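Local coordinates for paraflagellar rod component (Trypanosoma cruzi, PDB 6XYB), which is of unknown function but is conserved and specific to kinetoplastids, and can bind metal ions such as magnesium, at the interface of chains A and B. Residues are numbered along the deposited sequence; one frame, centred on the assembly and turned at random. Chains: chain A/B, Uncharacterized protein.

Contact 1: the interface of chains A and B. Residues chain A 99-102, 109, 111; chain B 99-101.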
loop_
_atom_site.group_PDB
_atom_site.type_symbol
_atom_site.label_atom_id
_atom_site.label_comp_id
_atom_site.label_asym_id
_atom_site.label_seq_id
_atom_site.Cartn_x
_atom_site.Cartn_y
_atom_site.Cartn_z
ATOM N N ASN A 99 -2.530 -2.913 -1.373
ATOM C CA ASN A 99 -3.220 -2.334 -0.172
ATOM C C ASN A 99 -4.079 -3.421 0.435
ATOM O O ASN A 99 -4.305 -4.450 -0.176
ATOM C CB ASN A 99 -3.987 -1.051 -0.481
ATOM C CG ASN A 99 -5.139 -1.235 -1.451
ATOM O OD1 ASN A 99 -5.912 -2.170 -1.299
ATOM N ND2 ASN A 99 -5.138 -0.428 -2.482
ATOM N N SER A 100 -4.456 -3.218 1.685
ATOM C CA SER A 100 -5.264 -4.222 2.362
ATOM C C SER A 100 -6.145 -3.552 3.413
ATOM O O SER A 100 -5.745 -2.539 4.050
ATOM C CB SER A 100 -4.423 -5.336 2.963
ATOM O OG SER A 100 -3.450 -4.755 3.766
ATOM N N ILE A 101 -7.275 -4.205 3.711
ATOM C CA ILE A 101 -8.168 -3.847 4.867
ATOM C C ILE A 101 -8.694 -5.115 5.560
ATOM O O ILE A 101 -8.710 -6.156 4.929
ATOM C CB ILE A 101 -9.378 -2.996 4.380
ATOM C CG1 ILE A 101 -10.297 -3.754 3.434
ATOM C CG2 ILE A 101 -8.894 -1.673 3.764
ATOM C CD1 ILE A 101 -11.487 -2.922 2.949
ATOM N N ARG A 102 -9.103 -4.948 6.825
ATOM C CA ARG A 102 -9.875 -5.995 7.508
ATOM C C ARG A 102 -11.185 -5.402 7.974
ATOM O O ARG A 102 -11.166 -4.258 8.474
ATOM C CB ARG A 102 -9.095 -6.540 8.708
ATOM C CG ARG A 102 -9.717 -7.811 9.263
ATOM C CD ARG A 102 -8.874 -8.476 10.327
ATOM N NE ARG A 102 -9.578 -9.580 10.994
ATOM C CZ ARG A 102 -10.579 -9.443 11.866
ATOM N NH1 ARG A 102 -11.030 -8.242 12.199
ATOM N NH2 ARG A 102 -11.170 -10.525 12.357
ATOM N N ASP A 109 -10.653 -10.265 5.496
ATOM C CA ASP A 109 -9.638 -9.310 5.004
ATOM C C ASP A 109 -9.551 -9.351 3.496
ATOM O O ASP A 109 -9.718 -10.401 2.890
ATOM C CB ASP A 109 -8.246 -9.563 5.590
ATOM C CG ASP A 109 -7.654 -10.933 5.363
ATOM O OD1 ASP A 109 -8.136 -11.896 6.022
ATOM O OD2 ASP A 109 -6.702 -11.047 4.548
ATOM N N THR A 111 -7.135 -7.944 0.199
ATOM C CA THR A 111 -5.880 -7.415 -0.292
ATOM C C THR A 111 -5.968 -7.208 -1.781
ATOM O O THR A 111 -6.448 -8.091 -2.457
ATOM C CB THR A 111 -4.723 -8.364 0.082
ATOM O OG1 THR A 111 -4.714 -8.502 1.503
ATOM C CG2 THR A 111 -3.375 -7.907 -0.424
ATOM N N ASN B 99 1.603 -3.666 2.444
ATOM C CA ASN B 99 0.233 -3.457 2.894
ATOM C C ASN B 99 0.106 -3.857 4.341
ATOM O O ASN B 99 0.999 -4.548 4.806
ATOM C CB ASN B 99 -0.759 -4.165 1.964
ATOM C CG ASN B 99 -0.662 -5.660 1.950
ATOM O OD1 ASN B 99 -0.884 -6.285 2.985
ATOM N ND2 ASN B 99 -0.164 -6.190 0.836
ATOM N N SER B 100 -0.909 -3.369 5.019
ATOM C CA SER B 100 -1.074 -3.740 6.435
ATOM C C SER B 100 -2.558 -3.777 6.827
ATOM O O SER B 100 -3.408 -3.129 6.205
ATOM C CB SER B 100 -0.292 -2.824 7.314
ATOM O OG SER B 100 -0.644 -1.468 7.090
ATOM N N ILE B 101 -2.844 -4.604 7.810
ATOM C CA ILE B 101 -4.194 -4.633 8.421
ATOM C C ILE B 101 -4.037 -4.656 9.939
ATOM O O ILE B 101 -2.967 -5.058 10.431
ATOM C CB ILE B 101 -5.040 -5.845 7.982
ATOM C CG1 ILE B 101 -4.323 -7.158 8.348
ATOM C CG2 ILE B 101 -5.340 -5.752 6.489
ATOM C CD1 ILE B 101 -4.993 -8.460 8.032
#
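A:Ser100 and B:Ser100 lie on extended strands, both within residues 93-103 of their chains, which run in the same direction and meet through side chains and not through a backbone ladder. In this Q4D6Q6-like protein the alternation of a strand turns A:Ser100 towards chain B and sends B:Asn99 and B:Ile101 to either side of it. The small A:Ser100 suits the middle position. Its hydroxyl OG gives a hydrogen bond to the amide oxygen OD1 of B:Asn99 at 3.1 Å, but the donor stands above the carbonyl plane, with a C=O...OG angle of 96°. A weak alternative acceptor is the backbone O of B:Ser100, 2.9 Å from OG. The backbone N of B:Ser100 is also near, 3.2 Å from OG, but its N-H points well away, so the bond is unconvincing. B:Asn99 brings its amide there by placing CG between its backbone N and carbonyl carbon (chi1 65°). B:Ile101 supplies the apolar flank: its branch CG2 rests 3.7 Å from CB of A:Ser100 and 3.8 Å from CA of A:Ile101, while its long arm ends in CD1 4.2 Å from CB of A:Asp109. A:Ser100 is also a magnesium-binding position, though no ion is bound to it here.

Contact 2: the interface of chains A and B. Residues chain A 81-82, 85, 95, 98; chain B 6-7, 97, 114.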
loop_
_atom_site.group_PDB
_atom_site.type_symbol
_atom_site.label_atom_id
_atom_site.label_comp_id
_atom_site.label_asym_id
_atom_site.label_seq_id
_atom_site.Cartn_x
_atom_site.Cartn_y
_atom_site.Cartn_z
ATOM N N PHE A 81 -0.405 -14.995 -2.228
ATOM C CA PHE A 81 0.046 -13.744 -2.846
ATOM C C PHE A 81 1.344 -13.956 -3.608
ATOM O O PHE A 81 1.478 -13.473 -4.729
ATOM C CB PHE A 81 0.266 -12.652 -1.809
ATOM C CG PHE A 81 -0.917 -12.237 -0.974
ATOM C CD1 PHE A 81 -2.202 -12.327 -1.474
ATOM C CD2 PHE A 81 -0.766 -11.856 0.349
ATOM C CE1 PHE A 81 -3.291 -11.976 -0.690
ATOM C CE2 PHE A 81 -1.860 -11.522 1.130
ATOM C CZ PHE A 81 -3.132 -11.612 0.618
ATOM N N LEU A 82 2.296 -14.640 -2.980
ATOM C CA LEU A 82 3.617 -14.858 -3.635
ATOM C C LEU A 82 3.433 -15.638 -4.941
ATOM O O LEU A 82 4.096 -15.303 -5.922
ATOM C CB LEU A 82 4.576 -15.584 -2.683
ATOM C CG LEU A 82 6.012 -15.083 -2.640
ATOM C CD1 LEU A 82 6.899 -16.102 -1.937
ATOM C CD2 LEU A 82 6.574 -14.746 -3.996
ATOM N N ILE A 85 1.950 -13.302 -7.564
ATOM C CA ILE A 85 2.965 -12.334 -8.052
ATOM C C ILE A 85 3.993 -13.010 -8.959
ATOM O O ILE A 85 4.333 -12.430 -10.035
ATOM C CB ILE A 85 3.628 -11.630 -6.869
ATOM C CG1 ILE A 85 2.627 -10.743 -6.124
ATOM C CG2 ILE A 85 4.866 -10.837 -7.264
ATOM C CD1 ILE A 85 3.014 -10.491 -4.671
ATOM N N LEU A 95 4.654 -6.108 -10.326
ATOM C CA LEU A 95 3.911 -5.589 -9.168
ATOM C C LEU A 95 4.287 -4.126 -8.903
ATOM O O LEU A 95 5.480 -3.768 -8.834
ATOM C CB LEU A 95 4.230 -6.437 -7.954
ATOM C CG LEU A 95 3.558 -5.979 -6.673
ATOM C CD1 LEU A 95 2.048 -6.078 -6.731
ATOM C CD2 LEU A 95 4.111 -6.772 -5.505
ATOM N N SER A 98 0.280 -2.343 -3.562
ATOM C CA SER A 98 -0.658 -3.221 -2.831
ATOM C C SER A 98 -1.367 -2.445 -1.744
ATOM O O SER A 98 -0.817 -1.471 -1.221
ATOM C CB SER A 98 0.016 -4.462 -2.253
ATOM O OG SER A 98 -0.919 -5.407 -1.737
ATOM N N ASN B 6 10.545 -13.732 -6.404
ATOM C CA ASN B 6 9.906 -12.776 -5.475
ATOM C C ASN B 6 10.067 -13.288 -4.048
ATOM O O ASN B 6 10.244 -14.501 -3.845
ATOM C CB ASN B 6 8.435 -12.482 -5.848
ATOM C CG ASN B 6 8.342 -11.691 -7.130
ATOM O OD1 ASN B 6 8.295 -10.467 -7.121
ATOM N ND2 ASN B 6 8.339 -12.403 -8.252
ATOM N N LEU B 7 9.895 -12.356 -3.102
ATOM C CA LEU B 7 9.998 -12.618 -1.650
ATOM C C LEU B 7 8.856 -11.892 -0.987
ATOM O O LEU B 7 8.605 -10.707 -1.372
ATOM C CB LEU B 7 11.334 -12.056 -1.174
ATOM C CG LEU B 7 11.679 -12.091 0.311
ATOM C CD1 LEU B 7 11.617 -13.500 0.895
ATOM C CD2 LEU B 7 13.095 -11.550 0.442
ATOM N N ALA B 97 6.322 -3.325 -2.870
ATOM C CA ALA B 97 4.989 -2.990 -2.325
ATOM C C ALA B 97 4.882 -3.357 -0.860
ATOM O O ALA B 97 5.651 -4.170 -0.373
ATOM C CB ALA B 97 3.910 -3.713 -3.140
ATOM N N PHE B 114 6.772 -6.818 -0.005
ATOM C CA PHE B 114 6.994 -7.622 -1.196
ATOM C C PHE B 114 8.227 -7.120 -1.937
ATOM O O PHE B 114 8.348 -5.936 -2.162
ATOM C CB PHE B 114 5.829 -7.587 -2.162
ATOM C CG PHE B 114 4.570 -8.156 -1.574
ATOM C CD1 PHE B 114 4.369 -9.534 -1.597
ATOM C CD2 PHE B 114 3.554 -7.357 -1.075
ATOM C CE1 PHE B 114 3.243 -10.110 -1.024
ATOM C CE2 PHE B 114 2.416 -7.943 -0.526
ATOM C CZ PHE B 114 2.266 -9.315 -0.495
#
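B:Phe114 and A:Ile85 form the centre of an apolar contact in which the helix 74-90 and strand 93-103 of chain A press on the sheet of chain B. The aromatic contacts come first. The terminal methyl CD1 of A:Ile85 lies over one face of the B:Phe114 ring, near its rim, 3.5 Å from CD1 of the ring. A:Leu95, with CG anti to its backbone N (chi1 178°), reaches the same face from nearer the ring's root, CD2 lying 3.8 Å from CB of B:Phe114. At the outer edge of the ring, CE1 meets CB of A:Phe81 at 4.0 Å. A flat ring suits this place because it offers one broad face to the methyls of A:Ile85 and A:Leu95. Aliphatic contacts extend the patch: CD2 of A:Leu95 also touches CB of B:Ala97 at 3.9 Å, a small residue that lets the strands come close, and CD2 of A:Leu82 reaches the stem of B:Asn6, 3.5 Å from its CB. Methyl-to-amide packing closes the other side. The branch CG2 of A:Ile85 sits over the flat amide of B:Asn6, 3.6 Å from its CG. With no polar pair bridging the chains here, the patch appears to hold them together by hydrophobic burial.

Contact 3: the interface of chains A and B. Residues chain A 78-79, 82, 86; chain B 6-8, 21-23.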
loop_
_atom_site.group_PDB
_atom_site.type_symbol
_atom_site.label_atom_id
_atom_site.label_comp_id
_atom_site.label_asym_id
_atom_site.label_seq_id
_atom_site.Cartn_x
_atom_site.Cartn_y
_atom_site.Cartn_z
ATOM N N SER A 78 0.017 -15.454 2.584
ATOM C CA SER A 78 1.315 -14.989 2.071
ATOM C C SER A 78 1.741 -15.851 0.876
ATOM O O SER A 78 2.202 -15.299 -0.159
ATOM C CB SER A 78 2.365 -15.060 3.121
ATOM O OG SER A 78 2.110 -14.135 4.155
ATOM N N ALA A 79 1.616 -17.180 1.002
ATOM C CA ALA A 79 1.954 -18.110 -0.099
ATOM C C ALA A 79 1.088 -17.834 -1.356
ATOM O O ALA A 79 1.586 -17.918 -2.462
ATOM C CB ALA A 79 1.771 -19.534 0.365
ATOM N N LEU A 82 2.296 -14.640 -2.980
ATOM C CA LEU A 82 3.617 -14.858 -3.635
ATOM C C LEU A 82 3.433 -15.638 -4.941
ATOM O O LEU A 82 4.096 -15.303 -5.922
ATOM C CB LEU A 82 4.576 -15.584 -2.683
ATOM C CG LEU A 82 6.012 -15.083 -2.640
ATOM C CD1 LEU A 82 6.899 -16.102 -1.937
ATOM C CD2 LEU A 82 6.574 -14.746 -3.996
ATOM N N GLU A 86 4.531 -14.159 -8.551
ATOM C CA GLU A 86 5.556 -14.862 -9.362
ATOM C C GLU A 86 4.948 -15.304 -10.683
ATOM O O GLU A 86 5.639 -15.161 -11.695
ATOM C CB GLU A 86 6.177 -16.045 -8.621
ATOM C CG GLU A 86 7.020 -15.638 -7.430
ATOM C CD GLU A 86 8.035 -16.680 -6.990
ATOM O OE1 GLU A 86 8.647 -17.298 -7.874
ATOM O OE2 GLU A 86 8.226 -16.855 -5.788
ATOM N N ASN B 6 10.545 -13.732 -6.404
ATOM C CA ASN B 6 9.906 -12.776 -5.475
ATOM C C ASN B 6 10.067 -13.288 -4.048
ATOM O O ASN B 6 10.244 -14.501 -3.845
ATOM C CB ASN B 6 8.435 -12.482 -5.848
ATOM C CG ASN B 6 8.342 -11.691 -7.130
ATOM O OD1 ASN B 6 8.295 -10.467 -7.121
ATOM N ND2 ASN B 6 8.339 -12.403 -8.252
ATOM N N LEU B 7 9.895 -12.356 -3.102
ATOM C CA LEU B 7 9.998 -12.618 -1.650
ATOM C C LEU B 7 8.856 -11.892 -0.987
ATOM O O LEU B 7 8.605 -10.707 -1.372
ATOM C CB LEU B 7 11.334 -12.056 -1.174
ATOM C CG LEU B 7 11.679 -12.091 0.311
ATOM C CD1 LEU B 7 11.617 -13.500 0.895
ATOM C CD2 LEU B 7 13.095 -11.550 0.442
ATOM N N CYS B 8 8.192 -12.544 -0.038
ATOM C CA CYS B 8 7.238 -11.897 0.887
ATOM C C CYS B 8 7.769 -11.979 2.311
ATOM O O CYS B 8 8.113 -13.101 2.801
ATOM C CB CYS B 8 5.913 -12.612 0.871
ATOM S SG CYS B 8 4.652 -11.885 1.944
ATOM N N LEU B 21 9.014 -15.804 3.084
ATOM C CA LEU B 21 8.677 -16.782 2.015
ATOM C C LEU B 21 9.311 -16.337 0.701
ATOM O O LEU B 21 9.116 -15.184 0.332
ATOM C CB LEU B 21 7.180 -16.869 1.738
ATOM C CG LEU B 21 6.251 -17.443 2.792
ATOM C CD1 LEU B 21 5.935 -16.419 3.850
ATOM C CD2 LEU B 21 4.976 -17.881 2.103
ATOM N N GLY B 22 9.921 -17.268 -0.025
ATOM C CA GLY B 22 10.513 -17.005 -1.352
ATOM C C GLY B 22 11.570 -18.027 -1.644
ATOM O O GLY B 22 12.533 -18.010 -0.892
ATOM N N SER B 23 11.340 -18.893 -2.633
ATOM C CA SER B 23 12.182 -20.078 -2.962
ATOM C C SER B 23 13.653 -19.682 -3.135
ATOM O O SER B 23 14.506 -20.540 -2.881
ATOM C CB SER B 23 11.658 -20.813 -4.186
ATOM O OG SER B 23 11.289 -19.900 -5.212
#
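B:Leu21, at the end of strand 17-21, faces A:Ser78, A:Ala79 and A:Leu82 on the helix 74-90, so this is a helix-on-sheet interface between two copies of the Q4D6Q6-like fold. The leucine can be followed outwards. Its CB meets the methyl CD1 of A:Leu82 at 3.8 Å. CG, placed anti to the carbonyl carbon (chi1 -68°), is the fork that sets its two methyls against consecutive residues of one helical turn. CD1 reaches CB of A:Ser78 at 3.9 Å, and CD2 lies against the helix backbone, 3.7 Å from CA of A:Ala79. The small side chains of A:Ser78 and A:Ala79 suit this place, since they let a branched residue approach the helix itself. A:Leu82 answers from the helix: besides its grip on B:Asn6 through CD2, its CD1 lies 3.3 Å from the backbone O of B:Leu21 and 3.8 Å from CA of B:Gly22, where glycine offers no side chain to hinder the methyl. Further along, the side chains of A:Glu86 and B:Asn6 lie alongside one another pointing opposite ways, the carboxylate tilted 42° from the amide. Here the acid offers its aliphatic stem, CG lying 3.6 Å from the amide nitrogen ND2 of B:Asn6, and the carboxylate makes no polar bond to the amide. At the other end, the thiol SG of B:Cys8 makes a loose contact with CB of A:Ser78 at 4.1 Å.

Contact 2 and contact 3 are neighbours, their C-alpha centres about 7 Å apart, and they share A:Leu82, B:Asn6 and B:Leu7, so they form one continuous, mainly apolar surface along the helix 74-90 of chain A. Contact 1 lies farther off, about 14 Å from contact 2 and 17 Å from contact 3, yet is joined to contact 2 through strand 93-103 of both chains. A strand-to-strand contact with some polar bonding thus gives way to helix-on-sheet burial. The interface is not an exact two-fold, and this pairing within the deposited four-chain assembly may or may not be the biological one.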